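Local structure of putative sugar kinase PH1459 (Pyrococcus horikoshii, 3EWM) at residues M175-E180 with Y198-V204; F159-L163 with L179-I183. The protein probably phosphorylates a sugar, perhaps fructose, at the expense of ATP, as a member of the PfkB (ribokinase-like) carbohydrate kinase family. All coordinates share one frame; numbering follows the deposited sequence.

Interaction 1 of 2, residues M175-E180 with Y198-V204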
loop_
_atom_site.group_PDB
_atom_site.type_symbol
_atom_site.label_atom_id
_atom_site.label_comp_id
_atom_site.label_asym_id
_atom_site.label_seq_id
_atom_site.Cartn_x
_atom_site.Cartn_y
_atom_site.Cartn_z
HETATM N N MSE A 175 -20.853 12.237 0.161
HETATM C CA MSE A 175 -20.601 11.760 -1.198
HETATM C C MSE A 175 -21.625 12.268 -2.195
HETATM O O MSE A 175 -21.278 12.765 -3.255
HETATM C CB MSE A 175 -20.625 10.241 -1.235
HETATM C CG MSE A 175 -20.398 9.697 -2.629
HETATM SE SE MSE A 175 -20.875 7.843 -2.756
HETATM C CE MSE A 175 -22.806 8.057 -2.904
ATOM N N ILE A 176 -22.899 12.114 -1.844
ATOM C CA ILE A 176 -23.985 12.580 -2.682
ATOM C C ILE A 176 -23.897 14.090 -2.897
ATOM O O ILE A 176 -24.164 14.580 -3.988
ATOM C CB ILE A 176 -25.348 12.176 -2.063
ATOM C CG1 ILE A 176 -25.573 10.671 -2.248
ATOM C CG2 ILE A 176 -26.489 13.007 -2.657
ATOM C CD1 ILE A 176 -25.688 10.220 -3.708
ATOM N N LYS A 177 -23.511 14.814 -1.852
ATOM C CA LYS A 177 -23.355 16.266 -1.938
ATOM C C LYS A 177 -22.198 16.655 -2.855
ATOM O O LYS A 177 -22.350 17.515 -3.725
ATOM C CB LYS A 177 -23.168 16.866 -0.550
ATOM C CG LYS A 177 -24.453 16.814 0.289
ATOM C CD LYS A 177 -24.319 17.546 1.612
ATOM C CE LYS A 177 -25.383 17.068 2.596
ATOM N NZ LYS A 177 -25.448 17.941 3.795
ATOM N N VAL A 178 -21.050 16.016 -2.672
ATOM C CA VAL A 178 -19.870 16.372 -3.479
ATOM C C VAL A 178 -20.021 15.912 -4.928
ATOM O O VAL A 178 -19.585 16.604 -5.831
ATOM C CB VAL A 178 -18.534 15.851 -2.891
ATOM C CG1 VAL A 178 -18.359 16.317 -1.444
ATOM C CG2 VAL A 178 -18.465 14.368 -2.964
ATOM N N LEU A 179 -20.637 14.748 -5.137
ATOM C CA LEU A 179 -20.899 14.272 -6.493
ATOM C C LEU A 179 -21.843 15.205 -7.209
ATOM O O LEU A 179 -21.602 15.562 -8.350
ATOM C CB LEU A 179 -21.447 12.844 -6.522
ATOM C CG LEU A 179 -20.504 11.713 -6.091
ATOM C CD1 LEU A 179 -21.243 10.385 -6.185
ATOM C CD2 LEU A 179 -19.232 11.659 -6.887
ATOM N N GLU A 180 -22.915 15.622 -6.533
ATOM C CA GLU A 180 -23.832 16.562 -7.146
ATOM C C GLU A 180 -23.139 17.881 -7.448
ATOM O O GLU A 180 -23.320 18.424 -8.515
ATOM C CB GLU A 180 -25.077 16.790 -6.293
ATOM C CG GLU A 180 -26.116 17.592 -7.036
ATOM C CD GLU A 180 -27.381 17.745 -6.261
ATOM O OE1 GLU A 180 -27.366 17.542 -5.032
ATOM O OE2 GLU A 180 -28.389 18.080 -6.894
ATOM N N TYR A 198 -28.160 5.023 -9.849
ATOM C CA TYR A 198 -27.878 5.143 -8.430
ATOM C C TYR A 198 -28.017 6.587 -7.947
ATOM O O TYR A 198 -28.691 6.885 -6.937
ATOM C CB TYR A 198 -26.481 4.592 -8.132
ATOM C CG TYR A 198 -26.108 4.687 -6.673
ATOM C CD1 TYR A 198 -26.625 3.789 -5.748
ATOM C CD2 TYR A 198 -25.238 5.686 -6.220
ATOM C CE1 TYR A 198 -26.277 3.871 -4.394
ATOM C CE2 TYR A 198 -24.888 5.782 -4.877
ATOM C CZ TYR A 198 -25.413 4.878 -3.972
ATOM O OH TYR A 198 -25.074 4.976 -2.645
ATOM N N LEU A 199 -27.379 7.483 -8.680
ATOM C CA LEU A 199 -27.349 8.876 -8.305
ATOM C C LEU A 199 -28.662 9.599 -8.562
ATOM O O LEU A 199 -29.157 10.309 -7.687
ATOM C CB LEU A 199 -26.191 9.563 -9.005
ATOM C CG LEU A 199 -24.830 9.083 -8.477
ATOM C CD1 LEU A 199 -23.706 9.716 -9.269
ATOM C CD2 LEU A 199 -24.703 9.404 -7.008
ATOM N N GLU A 200 -29.248 9.380 -9.735
ATOM C CA GLU A 200 -30.481 10.080 -10.102
ATOM C C GLU A 200 -31.637 9.687 -9.208
ATOM O O GLU A 200 -32.523 10.502 -8.952
ATOM C CB GLU A 200 -30.815 9.883 -11.575
ATOM C CG GLU A 200 -29.834 10.602 -12.482
ATOM C CD GLU A 200 -30.329 10.772 -13.897
ATOM O OE1 GLU A 200 -31.207 9.994 -14.330
ATOM O OE2 GLU A 200 -29.818 11.687 -14.577
ATOM N N ASN A 201 -31.593 8.455 -8.702
ATOM C CA ASN A 201 -32.547 7.988 -7.709
ATOM C C ASN A 201 -32.362 8.580 -6.320
ATOM O O ASN A 201 -33.165 8.330 -5.421
ATOM C CB ASN A 201 -32.554 6.458 -7.655
ATOM C CG ASN A 201 -33.346 5.870 -8.793
ATOM O OD1 ASN A 201 -33.976 6.614 -9.568
ATOM N ND2 ASN A 201 -33.325 4.556 -8.918
ATOM N N GLN A 202 -31.294 9.350 -6.153
ATOM C CA GLN A 202 -31.095 10.133 -4.941
ATOM C C GLN A 202 -31.168 11.621 -5.249
ATOM O O GLN A 202 -30.658 12.455 -4.492
ATOM C CB GLN A 202 -29.776 9.754 -4.291
ATOM C CG GLN A 202 -29.730 8.297 -3.950
ATOM C CD GLN A 202 -28.416 7.887 -3.406
ATOM O OE1 GLN A 202 -28.143 8.067 -2.220
ATOM N NE2 GLN A 202 -27.580 7.316 -4.257
ATOM N N GLY A 203 -31.835 11.932 -6.360
ATOM C CA GLY A 203 -32.143 13.297 -6.742
ATOM C C GLY A 203 -30.960 14.054 -7.310
ATOM O O GLY A 203 -31.007 15.276 -7.405
ATOM N N VAL A 204 -29.895 13.330 -7.668
ATOM C CA VAL A 204 -28.742 13.927 -8.329
ATOM C C VAL A 204 -28.845 13.646 -9.816
ATOM O O VAL A 204 -28.631 12.522 -10.249
ATOM C CB VAL A 204 -27.386 13.377 -7.792
ATOM C CG1 VAL A 204 -26.200 13.998 -8.554
ATOM C CG2 VAL A 204 -27.252 13.619 -6.292
#
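Ile176 and Val204 lie at the heart of an apolar seam between helix 172-185 and the C-terminal end of helix 193-200, two helices of the ribokinase-like fold of PfkB kinases. The second helix closes in a Schellman motif: Gly203, at positive phi, is its C-prime residue, Val204 N and Gly203 N bond back to Leu199 O and Glu200 O, and the turn delivers Val204 to the first helix. Ile176 works with two branches. The Ile176 and Leu199 side chains slide past each other in opposite directions, with Ile176 CD1 3.5 Å from Leu199 CD2, while Ile176 CG2, anti to the backbone N, touches Val204 CG2. Gln202 crosses the isoleucine at about a right angle, laying its amide alongside CG1 and CD1. That amide is fixed from its own segment: NE2 donates to Tyr198 O (2.9 Å, N-H...O 169°), approaching from above the carbonyl plane, and the same nitrogen sits over one face of the Tyr198 ring, offset toward the rim. One turn further along helix 172-185, Leu179 crosses Leu199 nearly perpendicularly, CD1 to CD2 at 3.7 Å, so that Leu199 CD2 is shared by Ile176 and Leu179. Val204 spreads its methyls over Glu180, CG1 lying 3.8 Å from the glutamate CA; CB and CG of Glu180 also pack against these methyls, and its carboxylate has a long, weak ion pair with Lys184. At the other end of the seam Met175, a selenomethionine, points CG anti to its N and then bends at SE (chi3 79°). This bend brings CE to the edge of the Tyr198 ring, in the ring plane, 3.7 Å from CE2 and 3.8 Å from OH.

Interaction 2 of 2, residues F159-L163 with L179-I183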
loop_
_atom_site.group_PDB
_atom_site.type_symbol
_atom_site.label_atom_id
_atom_site.label_comp_id
_atom_site.label_asym_id
_atom_site.label_seq_id
_atom_site.Cartn_x
_atom_site.Cartn_y
_atom_site.Cartn_z
ATOM N N PHE A 159 -15.959 15.487 -15.813
ATOM C CA PHE A 159 -16.036 14.731 -14.582
ATOM C C PHE A 159 -16.471 13.304 -14.894
ATOM O O PHE A 159 -17.517 13.095 -15.485
ATOM C CB PHE A 159 -17.008 15.414 -13.610
ATOM C CG PHE A 159 -17.122 14.724 -12.263
ATOM C CD1 PHE A 159 -16.057 14.722 -11.372
ATOM C CD2 PHE A 159 -18.291 14.075 -11.898
ATOM C CE1 PHE A 159 -16.161 14.114 -10.124
ATOM C CE2 PHE A 159 -18.412 13.450 -10.658
ATOM C CZ PHE A 159 -17.335 13.475 -9.756
ATOM N N ASP A 160 -15.601 12.360 -14.571
ATOM C CA ASP A 160 -15.905 10.948 -14.607
ATOM C C ASP A 160 -16.444 10.621 -13.221
ATOM O O ASP A 160 -15.750 10.765 -12.220
ATOM C CB ASP A 160 -14.616 10.188 -14.922
ATOM C CG ASP A 160 -14.797 8.690 -14.975
ATOM O OD1 ASP A 160 -15.942 8.185 -14.885
ATOM O OD2 ASP A 160 -13.754 8.015 -15.086
ATOM N N VAL A 161 -17.707 10.228 -13.159
ATOM C CA VAL A 161 -18.352 9.938 -11.892
ATOM C C VAL A 161 -17.573 8.812 -11.182
ATOM O O VAL A 161 -17.370 8.856 -9.967
ATOM C CB VAL A 161 -19.853 9.578 -12.110
ATOM C CG1 VAL A 161 -20.491 9.112 -10.832
ATOM C CG2 VAL A 161 -20.605 10.798 -12.695
ATOM N N ASN A 162 -17.123 7.833 -11.958
ATOM C CA ASN A 162 -16.242 6.770 -11.461
ATOM C C ASN A 162 -16.552 6.435 -9.999
ATOM O O ASN A 162 -15.705 6.600 -9.109
ATOM C CB ASN A 162 -14.777 7.190 -11.603
ATOM C CG ASN A 162 -13.814 6.058 -11.307
ATOM O OD1 ASN A 162 -14.201 4.891 -11.284
ATOM N ND2 ASN A 162 -12.563 6.395 -11.051
ATOM N N LEU A 163 -17.767 5.969 -9.749
ATOM C CA LEU A 163 -18.207 5.862 -8.375
ATOM C C LEU A 163 -17.668 4.602 -7.708
ATOM O O LEU A 163 -17.844 3.500 -8.223
ATOM C CB LEU A 163 -19.733 5.952 -8.271
ATOM C CG LEU A 163 -20.229 6.195 -6.841
ATOM C CD1 LEU A 163 -19.381 7.252 -6.091
ATOM C CD2 LEU A 163 -21.690 6.601 -6.855
ATOM N N LEU A 179 -20.637 14.748 -5.137
ATOM C CA LEU A 179 -20.899 14.272 -6.493
ATOM C C LEU A 179 -21.843 15.205 -7.209
ATOM O O LEU A 179 -21.602 15.562 -8.350
ATOM C CB LEU A 179 -21.447 12.844 -6.522
ATOM C CG LEU A 179 -20.504 11.713 -6.091
ATOM C CD1 LEU A 179 -21.243 10.385 -6.185
ATOM C CD2 LEU A 179 -19.232 11.659 -6.887
ATOM N N GLU A 180 -22.915 15.622 -6.533
ATOM C CA GLU A 180 -23.832 16.562 -7.146
ATOM C C GLU A 180 -23.139 17.881 -7.448
ATOM O O GLU A 180 -23.320 18.424 -8.515
ATOM C CB GLU A 180 -25.077 16.790 -6.293
ATOM C CG GLU A 180 -26.116 17.592 -7.036
ATOM C CD GLU A 180 -27.381 17.745 -6.261
ATOM O OE1 GLU A 180 -27.366 17.542 -5.032
ATOM O OE2 GLU A 180 -28.389 18.080 -6.894
ATOM N N GLU A 181 -22.341 18.388 -6.515
ATOM C CA GLU A 181 -21.674 19.665 -6.756
ATOM C C GLU A 181 -20.716 19.574 -7.938
ATOM O O GLU A 181 -20.659 20.486 -8.750
ATOM C CB GLU A 181 -20.966 20.189 -5.501
ATOM C CG GLU A 181 -21.935 20.625 -4.406
ATOM C CD GLU A 181 -21.262 20.848 -3.069
ATOM O OE1 GLU A 181 -21.952 21.311 -2.131
ATOM O OE2 GLU A 181 -20.048 20.563 -2.955
ATOM N N SER A 182 -20.007 18.452 -8.035
ATOM C CA SER A 182 -19.067 18.187 -9.124
ATOM C C SER A 182 -19.777 18.083 -10.456
ATOM O O SER A 182 -19.326 18.629 -11.445
ATOM C CB SER A 182 -18.304 16.875 -8.868
ATOM O OG SER A 182 -17.552 16.948 -7.678
ATOM N N ILE A 183 -20.884 17.349 -10.480
ATOM C CA ILE A 183 -21.646 17.177 -11.700
ATOM C C ILE A 183 -22.156 18.541 -12.170
ATOM O O ILE A 183 -22.047 18.881 -13.345
ATOM C CB ILE A 183 -22.808 16.185 -11.511
ATOM C CG1 ILE A 183 -22.261 14.750 -11.332
ATOM C CG2 ILE A 183 -23.729 16.260 -12.716
ATOM C CD1 ILE A 183 -23.284 13.724 -10.802
#
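Leu179 reaches the segment 159-163 with both methyls: CD2 sits at the edge of the Phe159 ring, in its plane, 3.9 Å from CZ, and CD1 meets Leu163 CD1 at 3.6 Å. The contact packs helix 172-185 onto the end of strand 156-160 within a beta-alpha-beta unit completed by strand 188-192. One turn on comes Ser182, whose CB stands over the centre of the Phe159 ring in a CH-pi contact, 3.7 Å from the centroid and 13° off the normal. The ring is carried out to the helix because CG lies anti to the strand's backbone N (chi1 -178°). Ser182 OG is hydrogen-bonded to Val178 O, within its own helix. Ile183 follows, crossing the phenylalanine at about a right angle with CG1 4.1 Å from CD2, while its CD1 approaches Val161 CG2 more loosely. With Phe159 cut back to an alanine, a gap is likely to open beneath Ser182 CB, and Leu179 CD2 would lose its ring-edge neighbour. With aliphatic carbons meeting an aromatic ring and the serine hydroxyl engaged along the helix, this buried interface is held by dispersion and exclusion of water.

From the N terminus, the chain leaves strand 156-160, passes through 161-163 and enters helix 172-185, whose later turns fold back on the strand end; interaction 2 closes that excursion. The chain then runs through strand 188-192 into helix 193-200, and interaction 1 closes this second loop by bringing 198-204 back to the same helix. The two closures overlap on Leu179 and Glu180 rather than nest. Helix 172-185 is thus tied both to the end of an interior strand of the large sheet, with the loop after it, and to the helix that follows the crossover. The contacts also meet directly, through Leu199 with Val161, Val204 with Ile183, and Leu163 with both Met175 and Tyr198. Strand 188-192 carries the ATP-binding Lys190 close to Val161.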